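Local coordinates for tail fiber protein (Acinetobacter phage AM24, PDB 5W5P), which probably recognises and cleaves the capsular polysaccharide of its Acinetobacter host as a trimeric tailspike on the phage tail, at residues G326-G331 against S365-I370; V384-V389 against T413-M418; V389-S394 against A404-V409; V409-N414 against F428-S433; R417-G422 against H440-L445. All blocks are in the same frame, centred on the assembly; numbering follows the deposited sequence.

Three kinds of chemistry separate the five contacts, which lie toward one end of a parallel beta-helix. Contacts 1 and 4 join successive coils through parallel backbone hydrogen bonds and are largely buried, with other subunits packed on them. Contact 3 is buried but wholly apolar, and joins two walls of the coil across its interior. Contacts 2 and 5 join loops: contact 2 mixes one buried carboxylate, bonded to two hydroxyls, with a water-bridged margin, and contact 5, partly buried, centres on one histidine. Contact 2 shares Val389 with contact 3, Thr413 and Asn414 with contact 4, and Arg417 and Met418 with contact 5; contacts 3 and 4 share Val409. Contacts 1 and 3 have centres about 8 Å apart.

Contact 1. Residues G326-G331 against S365-I370; sequences GAVYAG and SGVTFI
Ser365 and Gly331 bury more surface here than any other residue, Ser365 beside Tyr329 and Gly331 beside Val367, in two parallel rungs of the beta-helix at a corner formed by Tyr329 and Ala330. The backbone N of Ser365 donates to Val328 O over 2.9 Å, nearly straight at 170°. Ser365 CB meets the Tyr329 ring obliquely, 3.7 Å from CD1. The hydroxyl turns to another part of the chain: OG stands anti to the backbone N (chi1 -169°) and bonds with Val402 O and Ala404 N. Tyr329 in turn stacks on Trp412 of the second subunit, which places this corner at a trimer interface.

Past the corner, Gly331 bonds through both its N and its O. Its N donates to Gly366 O at 2.9 Å, and its O accepts from Thr368 N at 3.0 Å. A water bonded to Gly331 O at 2.8 Å also accepts from Thr368 OG1. With no beta carbon on Gly331, Val328 CG1 comes to 3.8 Å from Gly331 CA, and Val367 CG1 lies over the Gly331 carbonyl. Four backbone hydrogen bonds, the one from Ala330 N to Ser365 O weak, thus hold the two rungs in register; a beta carbon on Gly331 would clash with Val328 CG1, and no charged groups pair across the contact.

Contact 2. Residues V384-V389 against T413-M418; sequences VNYADV and TNAYRM
Asp388 and Thr413 form the tight end of the contact. Thr413 OG1 donates to the syn lone pair of Asp388 OD2 over 2.5 Å, and the same hydroxyl accepts from Ala415 N, closing an ST turn. Asp388 CG lies anti to its carbonyl carbon (chi1 -71°), which places it 3.6 Å from Thr413 OG1. The other carboxylate oxygen, OD1, takes a bond from Tyr386 OH at 2.8 Å on its anti side, so each oxygen of this buried group has a hydroxyl partner. The Tyr386 ring then brings CE2 to 3.4 Å from Ala415 CB. Two backbone bonds lock the segments here, Asp388 N to Arg417 O at 3.0 Å and Val389 N to Met418 O at 2.9 Å.

The other end is the solvent side. Val384 is exposed, yet it packs closely alongside Tyr416, its CA over one face of the ring at 3.8 Å from the centroid. A water accepts from Arg417 NH1 at 3.1 Å and donates to Val384 O and Tyr386 O, linking the guanidinium to both carbonyls. Arg439 makes a cation-pi contact with Tyr416, and its carbonyl receives Arg417 NH2. These loops sit against several strands of the beta-helix: Phe374 of strand 365-375 touches Asp388 and selenomethionine Met418, which also reaches Phe432 in strand 431-432 and Phe408 in strand 407-409.

Contact 3. Residues V389-S394 against A404-V409; sequences VKFTAS and APPTFV
The interior of the beta-helix is crossed here, as Val389 and Phe391 from the wall that includes strand 389-390 meet Phe408 and Pro406 from the wall that includes strand 407-409. The touching parts run 148° apart end to end, and only side chains bridge them. Val389 and Phe408 meet tip to tip, with CG2 of the valine 3.8 Å from CE2 of the ring and its CB in the ring plane at the edge. Phe391 and Pro406 also meet tip to tip. The phenylalanine CG lies between its own backbone N and carbonyl carbon (chi1 62°), and one face of the ring receives the proline: Pro406 CG is 4.0 Å from the Phe391 centroid in a CH-pi contact, and Pro406 CD is 3.4 Å from CE2. Ala393 CB and Pro405 CB extend the apolar line at 4.2 Å.

Phe408 has further aromatic neighbours in Phe369 and Trp419, both stacked on it, while Val424 touches Phe391 as well as Phe408. With no polar pair joining the two segments, cohesion between them rests on dispersion, CH-pi contact and the exclusion of water from a buried core.

Contact 4. Residues V409-N414 against F428-S433; sequences VGNWTN and FGNAFS
The segments run parallel, 12° apart, with bridges pairing Val409 with Phe428, Trp412 with Ala431 and Thr413 with Phe432; Gly410 and Gly429 adopt positive phi at the matching bend of each coil. Ala431 N donates to Asn411 O at 2.7 Å, and further backbone bonds run from Gly410 N to Phe428 O, Thr413 N to Ala431 O and Ser433 N to Thr413 O.

Beside the glycines, Asn411 and Asn430 lie side by side with their amide planes only 5° apart. Asn430 CG is anti to its carbonyl carbon (chi1 -61°), and OD1 accepts from two donors: Asn411 ND2 at 2.9 Å, in the carbonyl plane, and Asn411 N at 3.0 Å, tilted from it. Asn411 OD1 continues the row to Asn372 ND2, making an asparagine ladder of the beta-helix; Asn430 ND2 turns to Phe408 O. On the side of the sheet that carries Trp412 and Ala431, Trp412 CD1 lies 3.4 Å from Ala431 CB, and Trp412 CZ2 lies 3.5 Å from Ser433 CB. Val409 CG2 lies over one face of the Phe428 ring, 3.9 Å from the centroid. Ala431 also packs on Ser365 of the third subunit.

The doubly gripped OD1 and the coplanar amides imply that polar groups buried at the bend are satisfied by the stacking of coils itself, with Val409 on Phe428 before it and Trp412 on Ala431 after it along the chain.

Contact 5. Residues R417-G422 against H440-L445; sequences RMWSEG and HQAPKL
His440 fills a pocket made by Arg417, Met418 and Trp419, where loop 417-422 meets loop 440-445 at the last coils of the parallel beta-helix. In the first shell, the N of selenomethionine Met418 donates to His440 NE2 over 2.9 Å, almost straight at 174° and slightly tilted from the imidazole plane. The histidine turns its edge to the Trp419 face, the centroids of the imidazole and the six-membered indole ring 4.5 Å apart and the planes at 55°, with CD2 3.6 Å above the centre of the indole. Arg417 CG lies over one face of the imidazole, the two side chains sliding past each other in opposite directions. The tryptophan edge meets a second residue, CZ2 lying 3.8 Å from Ala442 CB. Gly422 N donates to His440 O at 2.8 Å.

Farther out, His440 ND1 bonds to Ala437 O, which fixes the ring rotation from the side away from Met418 and is consistent with the proton being on ND1. Phe432 also meets the histidine ring. Arg417 NH2 makes a weak, long charge contact with Glu421 OE1, which lies over a guanidinium face. His440 O also accepts from a water 3.1 Å away, and this water takes the N-H of Trp419 NE1, also at 3.1 Å.

Contact 1. Residues G326-G331 against S365-I370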
# COMPACT_ATOMS: atom_id res chain seq x y z
N GLY A 326 8.85 -16.36 11.27
CA GLY A 326 8.76 -17.77 10.91
C GLY A 326 8.18 -17.93 9.52
O GLY A 326 8.36 -17.09 8.64
N ALA A 327 7.48 -19.05 9.32
CA ALA A 327 6.73 -19.24 8.08
C ALA A 327 5.68 -18.15 7.94
O ALA A 327 4.89 -17.91 8.86
CB ALA A 327 6.08 -20.62 8.07
N VAL A 328 5.66 -17.49 6.78
CA VAL A 328 4.77 -16.37 6.51
C VAL A 328 3.93 -16.70 5.29
O VAL A 328 4.48 -16.98 4.22
CB VAL A 328 5.54 -15.06 6.29
CG1 VAL A 328 4.58 -13.91 5.93
CG2 VAL A 328 6.38 -14.70 7.51
N TYR A 329 2.61 -16.67 5.44
CA TYR A 329 1.68 -16.74 4.32
C TYR A 329 1.09 -15.35 4.09
O TYR A 329 0.69 -14.68 5.05
CB TYR A 329 0.55 -17.74 4.57
CG TYR A 329 0.99 -19.18 4.77
CD1 TYR A 329 2.30 -19.58 4.51
CD2 TYR A 329 0.09 -20.14 5.22
CE1 TYR A 329 2.70 -20.89 4.70
CE2 TYR A 329 0.48 -21.45 5.40
CZ TYR A 329 1.79 -21.82 5.14
OH TYR A 329 2.18 -23.13 5.34
N ALA A 330 1.04 -14.92 2.83
CA ALA A 330 0.48 -13.63 2.44
C ALA A 330 1.17 -12.48 3.19
O ALA A 330 0.55 -11.73 3.95
CB ALA A 330 -1.04 -13.60 2.67
N GLY A 331 2.47 -12.36 2.95
CA GLY A 331 3.25 -11.26 3.49
C GLY A 331 3.52 -10.21 2.42
O GLY A 331 3.69 -10.53 1.25
N SER A 365 5.13 -18.85 2.11
CA SER A 365 4.34 -19.06 0.90
C SER A 365 3.55 -17.80 0.58
O SER A 365 2.57 -17.50 1.26
CB SER A 365 3.41 -20.26 1.07
OG SER A 365 2.84 -20.63 -0.17
N GLY A 366 3.97 -17.08 -0.46
CA GLY A 366 3.29 -15.87 -0.87
C GLY A 366 3.78 -14.63 -0.14
O GLY A 366 3.10 -14.14 0.77
N VAL A 367 4.95 -14.13 -0.51
CA VAL A 367 5.56 -12.95 0.09
C VAL A 367 6.09 -12.06 -1.02
O VAL A 367 6.77 -12.54 -1.93
CB VAL A 367 6.69 -13.32 1.08
CG1 VAL A 367 7.17 -12.08 1.84
CG2 VAL A 367 6.25 -14.40 2.04
N THR A 368 5.78 -10.76 -0.95
CA THR A 368 6.14 -9.83 -2.01
C THR A 368 6.83 -8.61 -1.42
O THR A 368 6.29 -7.98 -0.50
CB THR A 368 4.91 -9.40 -2.82
OG1 THR A 368 4.15 -10.56 -3.18
CG2 THR A 368 5.34 -8.67 -4.08
N PHE A 369 8.00 -8.27 -1.96
CA PHE A 369 8.76 -7.08 -1.58
C PHE A 369 8.74 -6.09 -2.74
O PHE A 369 9.25 -6.40 -3.82
CB PHE A 369 10.20 -7.44 -1.23
CG PHE A 369 10.33 -8.34 -0.04
CD1 PHE A 369 10.19 -9.71 -0.18
CD2 PHE A 369 10.59 -7.81 1.21
CE1 PHE A 369 10.31 -10.54 0.92
CE2 PHE A 369 10.71 -8.63 2.32
CZ PHE A 369 10.57 -10.00 2.17
N ILE A 370 8.17 -4.91 -2.51
CA ILE A 370 8.02 -3.89 -3.55
C ILE A 370 8.59 -2.58 -3.03
O ILE A 370 8.17 -2.09 -1.98
CB ILE A 370 6.55 -3.71 -3.96
CG1 ILE A 370 5.94 -5.05 -4.39
CG2 ILE A 370 6.44 -2.68 -5.08
CD1 ILE A 370 4.46 -4.99 -4.60
O HOH W 1 2.73 -11.44 -1.25

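Contact 2. Residues V384-V389 against T413-M418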
# COMPACT_ATOMS: atom_id res chain seq x y z
N VAL A 384 29.94 -11.57 2.39
CA VAL A 384 29.36 -12.61 1.55
C VAL A 384 28.28 -13.40 2.28
O VAL A 384 27.47 -14.07 1.64
CB VAL A 384 30.45 -13.58 1.02
CG1 VAL A 384 31.58 -12.80 0.37
CG2 VAL A 384 30.98 -14.49 2.12
N ASN A 385 28.24 -13.32 3.61
CA ASN A 385 27.23 -14.03 4.39
C ASN A 385 26.01 -13.18 4.69
O ASN A 385 25.13 -13.63 5.43
CB ASN A 385 27.84 -14.56 5.69
CG ASN A 385 28.66 -15.82 5.47
OD1 ASN A 385 28.13 -16.85 5.06
ND2 ASN A 385 29.96 -15.73 5.74
N TYR A 386 25.94 -11.97 4.14
CA TYR A 386 24.81 -11.08 4.38
C TYR A 386 23.83 -11.11 3.22
O TYR A 386 24.23 -11.17 2.05
CB TYR A 386 25.29 -9.63 4.60
CG TYR A 386 24.13 -8.67 4.79
CD1 TYR A 386 23.63 -8.41 6.06
CD2 TYR A 386 23.52 -8.05 3.71
CE1 TYR A 386 22.56 -7.55 6.24
CE2 TYR A 386 22.45 -7.21 3.88
CZ TYR A 386 21.97 -6.95 5.15
OH TYR A 386 20.90 -6.11 5.32
N ALA A 387 22.54 -11.07 3.55
CA ALA A 387 21.49 -10.82 2.57
C ALA A 387 20.39 -10.02 3.25
O ALA A 387 20.11 -10.25 4.43
CB ALA A 387 20.92 -12.13 2.00
N ASP A 388 19.79 -9.08 2.53
CA ASP A 388 18.76 -8.24 3.13
C ASP A 388 17.61 -9.08 3.68
O ASP A 388 17.11 -8.82 4.78
CB ASP A 388 18.24 -7.22 2.11
CG ASP A 388 19.25 -6.12 1.81
OD1 ASP A 388 19.82 -5.55 2.77
OD2 ASP A 388 19.48 -5.83 0.62
N VAL A 389 17.19 -10.11 2.93
CA VAL A 389 16.08 -10.99 3.32
C VAL A 389 16.59 -12.42 3.27
O VAL A 389 16.91 -12.93 2.19
CB VAL A 389 14.86 -10.81 2.41
CG1 VAL A 389 13.70 -11.68 2.88
CG2 VAL A 389 14.45 -9.34 2.32
N THR A 413 19.04 -1.94 -3.32
CA THR A 413 19.99 -2.32 -2.30
C THR A 413 21.39 -1.94 -2.74
O THR A 413 21.66 -1.72 -3.93
CB THR A 413 19.94 -3.83 -1.98
OG1 THR A 413 20.66 -4.10 -0.78
CG2 THR A 413 20.54 -4.65 -3.13
N ASN A 414 22.29 -1.83 -1.76
CA ASN A 414 23.72 -1.72 -2.03
C ASN A 414 24.50 -2.69 -1.15
O ASN A 414 25.70 -2.52 -0.95
CB ASN A 414 24.23 -0.29 -1.83
CG ASN A 414 24.08 0.20 -0.40
OD1 ASN A 414 23.45 -0.44 0.44
ND2 ASN A 414 24.67 1.36 -0.12
N ALA A 415 23.82 -3.70 -0.62
CA ALA A 415 24.44 -4.73 0.19
C ALA A 415 25.00 -5.83 -0.71
O ALA A 415 24.83 -5.81 -1.94
CB ALA A 415 23.43 -5.29 1.19
N TYR A 416 25.68 -6.80 -0.11
CA TYR A 416 26.20 -7.91 -0.90
C TYR A 416 25.08 -8.64 -1.62
O TYR A 416 25.19 -8.96 -2.81
CB TYR A 416 27.00 -8.86 -0.02
CG TYR A 416 27.81 -9.83 -0.83
CD1 TYR A 416 28.99 -9.42 -1.45
CD2 TYR A 416 27.40 -11.14 -1.01
CE1 TYR A 416 29.73 -10.30 -2.21
CE2 TYR A 416 28.14 -12.03 -1.77
CZ TYR A 416 29.31 -11.60 -2.37
OH TYR A 416 30.05 -12.47 -3.13
N ARG A 417 23.97 -8.91 -0.92
CA ARG A 417 22.85 -9.60 -1.52
C ARG A 417 21.55 -9.02 -0.98
O ARG A 417 21.48 -8.53 0.15
CB ARG A 417 22.90 -11.10 -1.23
CG ARG A 417 23.70 -11.90 -2.26
CD ARG A 417 23.46 -13.39 -2.09
NE ARG A 417 24.20 -14.17 -3.08
CZ ARG A 417 25.40 -14.70 -2.87
NH1 ARG A 417 26.00 -14.55 -1.69
NH2 ARG A 417 25.99 -15.39 -3.83
N MSE A 418 20.51 -9.10 -1.80
CA MSE A 418 19.18 -8.69 -1.38
C MSE A 418 18.41 -9.86 -0.78
O MSE A 418 17.56 -9.67 0.09
CB MSE A 418 18.41 -8.09 -2.55
CG MSE A 418 17.18 -7.31 -2.11
SE MSE A 418 16.07 -6.77 -3.61
CE MSE A 418 17.27 -5.45 -4.41
O HOH W 2 25.04 -13.67 1.07

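Contact 3. Residues V389-S394 against A404-V409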
# COMPACT_ATOMS: atom_id res chain seq x y z
N VAL A 389 17.19 -10.11 2.93
CA VAL A 389 16.08 -10.99 3.32
C VAL A 389 16.59 -12.42 3.27
O VAL A 389 16.91 -12.93 2.19
CB VAL A 389 14.86 -10.81 2.41
CG1 VAL A 389 13.70 -11.68 2.88
CG2 VAL A 389 14.45 -9.34 2.32
N LYS A 390 16.66 -13.08 4.42
CA LYS A 390 17.22 -14.43 4.53
C LYS A 390 16.12 -15.46 4.74
O LYS A 390 15.26 -15.29 5.62
CB LYS A 390 18.22 -14.52 5.69
CG LYS A 390 19.66 -14.38 5.25
CD LYS A 390 20.62 -14.62 6.39
CE LYS A 390 22.04 -14.30 5.96
NZ LYS A 390 22.98 -14.29 7.10
N PHE A 391 16.15 -16.52 3.94
CA PHE A 391 15.18 -17.60 4.01
C PHE A 391 15.66 -18.74 3.12
O PHE A 391 16.57 -18.58 2.30
CB PHE A 391 13.78 -17.13 3.59
CG PHE A 391 13.70 -16.65 2.17
CD1 PHE A 391 13.97 -15.33 1.85
CD2 PHE A 391 13.34 -17.52 1.14
CE1 PHE A 391 13.89 -14.88 0.54
CE2 PHE A 391 13.26 -17.08 -0.17
CZ PHE A 391 13.53 -15.76 -0.47
N THR A 392 15.03 -19.90 3.29
CA THR A 392 15.24 -21.06 2.43
C THR A 392 13.91 -21.43 1.79
O THR A 392 12.92 -21.68 2.49
CB THR A 392 15.81 -22.24 3.21
OG1 THR A 392 16.92 -21.80 4.01
CG2 THR A 392 16.29 -23.33 2.26
N ALA A 393 13.88 -21.44 0.46
CA ALA A 393 12.69 -21.84 -0.29
C ALA A 393 12.65 -23.36 -0.46
O ALA A 393 13.67 -24.05 -0.34
CB ALA A 393 12.66 -21.16 -1.66
N SER A 394 11.46 -23.87 -0.73
CA SER A 394 11.24 -25.30 -0.93
C SER A 394 11.26 -25.58 -2.43
O SER A 394 10.23 -25.51 -3.11
CB SER A 394 9.93 -25.74 -0.28
OG SER A 394 9.60 -27.07 -0.66
N ALA A 404 4.89 -21.05 -2.33
CA ALA A 404 5.32 -20.07 -3.32
C ALA A 404 6.48 -19.24 -2.79
O ALA A 404 6.33 -18.57 -1.76
CB ALA A 404 4.15 -19.16 -3.69
N PRO A 405 7.64 -19.28 -3.43
CA PRO A 405 8.78 -18.48 -2.96
C PRO A 405 8.50 -16.99 -3.08
O PRO A 405 7.67 -16.56 -3.91
CB PRO A 405 9.92 -18.90 -3.90
CG PRO A 405 9.51 -20.24 -4.42
CD PRO A 405 8.02 -20.17 -4.54
N PRO A 406 9.15 -16.17 -2.27
CA PRO A 406 8.92 -14.72 -2.33
C PRO A 406 9.45 -14.11 -3.61
O PRO A 406 10.38 -14.62 -4.25
CB PRO A 406 9.68 -14.19 -1.11
CG PRO A 406 9.88 -15.37 -0.22
CD PRO A 406 10.01 -16.54 -1.13
N THR A 407 8.85 -12.98 -3.99
CA THR A 407 9.27 -12.23 -5.17
C THR A 407 9.68 -10.82 -4.77
O THR A 407 9.31 -10.32 -3.70
CB THR A 407 8.15 -12.19 -6.23
OG1 THR A 407 7.06 -11.38 -5.77
CG2 THR A 407 7.64 -13.60 -6.54
N PHE A 408 10.48 -10.20 -5.63
CA PHE A 408 11.03 -8.87 -5.38
C PHE A 408 10.81 -8.00 -6.61
O PHE A 408 11.22 -8.38 -7.71
CB PHE A 408 12.53 -8.94 -5.04
CG PHE A 408 12.83 -9.57 -3.70
CD1 PHE A 408 12.82 -10.95 -3.54
CD2 PHE A 408 13.14 -8.77 -2.60
CE1 PHE A 408 13.10 -11.52 -2.32
CE2 PHE A 408 13.41 -9.34 -1.37
CZ PHE A 408 13.39 -10.72 -1.23
N VAL A 409 10.18 -6.85 -6.42
CA VAL A 409 9.87 -5.94 -7.52
C VAL A 409 10.30 -4.53 -7.12
O VAL A 409 9.85 -4.00 -6.10
CB VAL A 409 8.37 -5.96 -7.86
CG1 VAL A 409 8.03 -4.84 -8.86
CG2 VAL A 409 7.95 -7.33 -8.40

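Contact 4. Residues V409-N414 against F428-S433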
# COMPACT_ATOMS: atom_id res chain seq x y z
N VAL A 409 10.18 -6.85 -6.42
CA VAL A 409 9.87 -5.94 -7.52
C VAL A 409 10.30 -4.53 -7.12
O VAL A 409 9.85 -4.00 -6.10
CB VAL A 409 8.37 -5.96 -7.86
CG1 VAL A 409 8.03 -4.84 -8.86
CG2 VAL A 409 7.95 -7.33 -8.40
N GLY A 410 11.18 -3.93 -7.92
CA GLY A 410 11.47 -2.51 -7.81
C GLY A 410 12.18 -2.08 -6.54
O GLY A 410 12.07 -0.91 -6.16
N ASN A 411 12.89 -2.98 -5.88
CA ASN A 411 13.64 -2.65 -4.67
C ASN A 411 15.03 -2.12 -5.02
O ASN A 411 15.50 -2.26 -6.15
CB ASN A 411 13.78 -3.87 -3.76
CG ASN A 411 12.44 -4.50 -3.42
OD1 ASN A 411 11.74 -4.04 -2.50
ND2 ASN A 411 12.06 -5.55 -4.15
N TRP A 412 15.68 -1.52 -4.03
CA TRP A 412 17.01 -0.93 -4.19
C TRP A 412 17.88 -1.36 -3.02
O TRP A 412 17.51 -1.15 -1.86
CB TRP A 412 16.95 0.60 -4.24
CG TRP A 412 18.25 1.27 -4.62
CD1 TRP A 412 18.57 1.80 -5.84
CD2 TRP A 412 19.39 1.48 -3.78
NE1 TRP A 412 19.83 2.32 -5.81
CE2 TRP A 412 20.36 2.14 -4.56
CE3 TRP A 412 19.69 1.18 -2.44
CZ2 TRP A 412 21.61 2.51 -4.05
CZ3 TRP A 412 20.93 1.53 -1.94
CH2 TRP A 412 21.87 2.19 -2.74
N THR A 413 19.04 -1.94 -3.32
CA THR A 413 19.99 -2.32 -2.30
C THR A 413 21.39 -1.94 -2.74
O THR A 413 21.66 -1.72 -3.93
CB THR A 413 19.94 -3.83 -1.98
OG1 THR A 413 20.66 -4.10 -0.78
CG2 THR A 413 20.54 -4.65 -3.13
N ASN A 414 22.29 -1.83 -1.76
CA ASN A 414 23.72 -1.72 -2.03
C ASN A 414 24.50 -2.69 -1.15
O ASN A 414 25.70 -2.52 -0.95
CB ASN A 414 24.23 -0.29 -1.83
CG ASN A 414 24.08 0.20 -0.40
OD1 ASN A 414 23.45 -0.44 0.44
ND2 ASN A 414 24.67 1.36 -0.12
N PHE A 428 12.10 -8.61 -10.75
CA PHE A 428 12.41 -7.65 -11.80
C PHE A 428 12.38 -6.24 -11.22
O PHE A 428 11.79 -5.99 -10.17
CB PHE A 428 11.44 -7.77 -12.99
CG PHE A 428 10.00 -7.58 -12.62
CD1 PHE A 428 9.44 -6.31 -12.57
CD2 PHE A 428 9.20 -8.67 -12.32
CE1 PHE A 428 8.10 -6.13 -12.22
CE2 PHE A 428 7.87 -8.50 -11.97
CZ PHE A 428 7.32 -7.23 -11.92
N GLY A 429 13.04 -5.32 -11.93
CA GLY A 429 13.06 -3.93 -11.53
C GLY A 429 13.92 -3.61 -10.33
O GLY A 429 13.89 -2.46 -9.86
N ASN A 430 14.68 -4.57 -9.81
CA ASN A 430 15.48 -4.34 -8.62
C ASN A 430 16.83 -3.73 -8.97
O ASN A 430 17.37 -3.94 -10.06
CB ASN A 430 15.70 -5.66 -7.86
CG ASN A 430 14.40 -6.28 -7.39
OD1 ASN A 430 13.74 -5.76 -6.48
ND2 ASN A 430 14.01 -7.39 -8.02
N ALA A 431 17.38 -2.97 -8.02
CA ALA A 431 18.67 -2.31 -8.19
C ALA A 431 19.68 -2.91 -7.23
O ALA A 431 19.41 -3.02 -6.03
CB ALA A 431 18.54 -0.81 -7.97
N PHE A 432 20.85 -3.28 -7.75
CA PHE A 432 21.92 -3.90 -6.97
C PHE A 432 23.16 -3.01 -7.06
O PHE A 432 24.16 -3.38 -7.68
CB PHE A 432 22.21 -5.31 -7.47
CG PHE A 432 20.98 -6.15 -7.61
CD1 PHE A 432 20.48 -6.87 -6.54
CD2 PHE A 432 20.31 -6.22 -8.83
CE1 PHE A 432 19.35 -7.64 -6.67
CE2 PHE A 432 19.17 -6.99 -8.97
CZ PHE A 432 18.69 -7.70 -7.89
N SER A 433 23.09 -1.85 -6.42
CA SER A 433 24.20 -0.90 -6.48
C SER A 433 25.43 -1.50 -5.81
O SER A 433 25.35 -2.06 -4.71
CB SER A 433 23.78 0.41 -5.81
OG SER A 433 24.89 1.18 -5.41
O HOH W 3 25.85 2.87 -2.85

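Contact 5. Residues R417-G422 against H440-L445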
# COMPACT_ATOMS: atom_id res chain seq x y z
N ARG A 417 23.97 -8.91 -0.92
CA ARG A 417 22.85 -9.60 -1.52
C ARG A 417 21.55 -9.02 -0.98
O ARG A 417 21.48 -8.53 0.15
CB ARG A 417 22.90 -11.10 -1.23
CG ARG A 417 23.70 -11.90 -2.26
CD ARG A 417 23.46 -13.39 -2.09
NE ARG A 417 24.20 -14.17 -3.08
CZ ARG A 417 25.40 -14.70 -2.87
NH1 ARG A 417 26.00 -14.55 -1.69
NH2 ARG A 417 25.99 -15.39 -3.83
N MSE A 418 20.51 -9.10 -1.80
CA MSE A 418 19.18 -8.69 -1.38
C MSE A 418 18.41 -9.86 -0.78
O MSE A 418 17.56 -9.67 0.09
CB MSE A 418 18.41 -8.09 -2.55
CG MSE A 418 17.18 -7.31 -2.11
SE MSE A 418 16.07 -6.77 -3.61
CE MSE A 418 17.27 -5.45 -4.41
N TRP A 419 18.72 -11.08 -1.23
CA TRP A 419 18.07 -12.28 -0.73
C TRP A 419 19.04 -13.45 -0.79
O TRP A 419 20.08 -13.39 -1.46
CB TRP A 419 16.78 -12.58 -1.50
CG TRP A 419 16.98 -12.83 -2.97
CD1 TRP A 419 17.42 -13.99 -3.55
CD2 TRP A 419 16.75 -11.91 -4.04
NE1 TRP A 419 17.47 -13.84 -4.91
CE2 TRP A 419 17.07 -12.58 -5.24
CE3 TRP A 419 16.30 -10.59 -4.11
CZ2 TRP A 419 16.95 -11.97 -6.49
CZ3 TRP A 419 16.19 -9.99 -5.34
CH2 TRP A 419 16.51 -10.67 -6.52
N SER A 420 18.69 -14.52 -0.07
CA SER A 420 19.51 -15.73 -0.10
C SER A 420 19.61 -16.27 -1.52
O SER A 420 18.59 -16.42 -2.21
CB SER A 420 18.90 -16.79 0.82
OG SER A 420 18.88 -16.36 2.17
N GLU A 421 20.83 -16.56 -1.95
CA GLU A 421 21.07 -16.97 -3.33
C GLU A 421 20.25 -18.21 -3.67
O GLU A 421 20.13 -19.14 -2.87
CB GLU A 421 22.56 -17.23 -3.56
CG GLU A 421 23.15 -18.32 -2.68
CD GLU A 421 24.01 -17.78 -1.55
OE1 GLU A 421 25.24 -17.98 -1.59
OE2 GLU A 421 23.45 -17.14 -0.62
N GLY A 422 19.67 -18.20 -4.87
CA GLY A 422 18.95 -19.34 -5.41
C GLY A 422 17.58 -19.59 -4.82
O GLY A 422 16.93 -20.57 -5.22
N HIS A 440 22.79 -13.45 -7.19
CA HIS A 440 21.63 -13.99 -6.49
C HIS A 440 21.17 -15.34 -7.03
O HIS A 440 20.31 -15.97 -6.41
CB HIS A 440 20.47 -12.99 -6.56
CG HIS A 440 20.77 -11.68 -5.89
ND1 HIS A 440 21.69 -10.78 -6.39
CD2 HIS A 440 20.30 -11.14 -4.74
CE1 HIS A 440 21.76 -9.74 -5.58
NE2 HIS A 440 20.92 -9.93 -4.58
N GLN A 441 21.75 -15.79 -8.15
CA GLN A 441 21.37 -17.05 -8.80
C GLN A 441 19.87 -17.10 -9.10
O GLN A 441 19.21 -18.12 -8.91
CB GLN A 441 21.78 -18.27 -7.96
CG GLN A 441 23.15 -18.17 -7.32
CD GLN A 441 24.25 -18.01 -8.33
OE1 GLN A 441 24.21 -18.60 -9.40
NE2 GLN A 441 25.26 -17.22 -7.98
N ALA A 442 19.33 -15.98 -9.57
CA ALA A 442 17.90 -15.93 -9.82
C ALA A 442 17.62 -15.76 -11.31
O ALA A 442 18.43 -15.18 -12.04
CB ALA A 442 17.25 -14.78 -9.05
N PRO A 443 16.49 -16.27 -11.80
CA PRO A 443 16.14 -16.05 -13.21
C PRO A 443 16.00 -14.57 -13.52
O PRO A 443 15.63 -13.76 -12.67
CB PRO A 443 14.80 -16.78 -13.36
CG PRO A 443 14.78 -17.79 -12.25
CD PRO A 443 15.52 -17.14 -11.11
N LYS A 444 16.32 -14.22 -14.76
CA LYS A 444 16.14 -12.87 -15.28
C LYS A 444 14.95 -12.86 -16.22
O LYS A 444 14.90 -13.65 -17.17
CB LYS A 444 17.41 -12.39 -16.00
CG LYS A 444 17.26 -11.03 -16.69
CD LYS A 444 18.42 -10.73 -17.63
CE LYS A 444 19.54 -9.99 -16.92
NZ LYS A 444 19.12 -8.61 -16.52
N LEU A 445 13.98 -11.99 -15.95
CA LEU A 445 12.79 -11.90 -16.80
C LEU A 445 13.19 -11.56 -18.23
O LEU A 445 14.12 -10.79 -18.47
CB LEU A 445 11.83 -10.85 -16.25
CG LEU A 445 10.35 -10.98 -16.61
CD1 LEU A 445 9.79 -12.32 -16.15
CD2 LEU A 445 9.53 -9.83 -16.04
O HOH W 4 17.23 -16.58 -6.42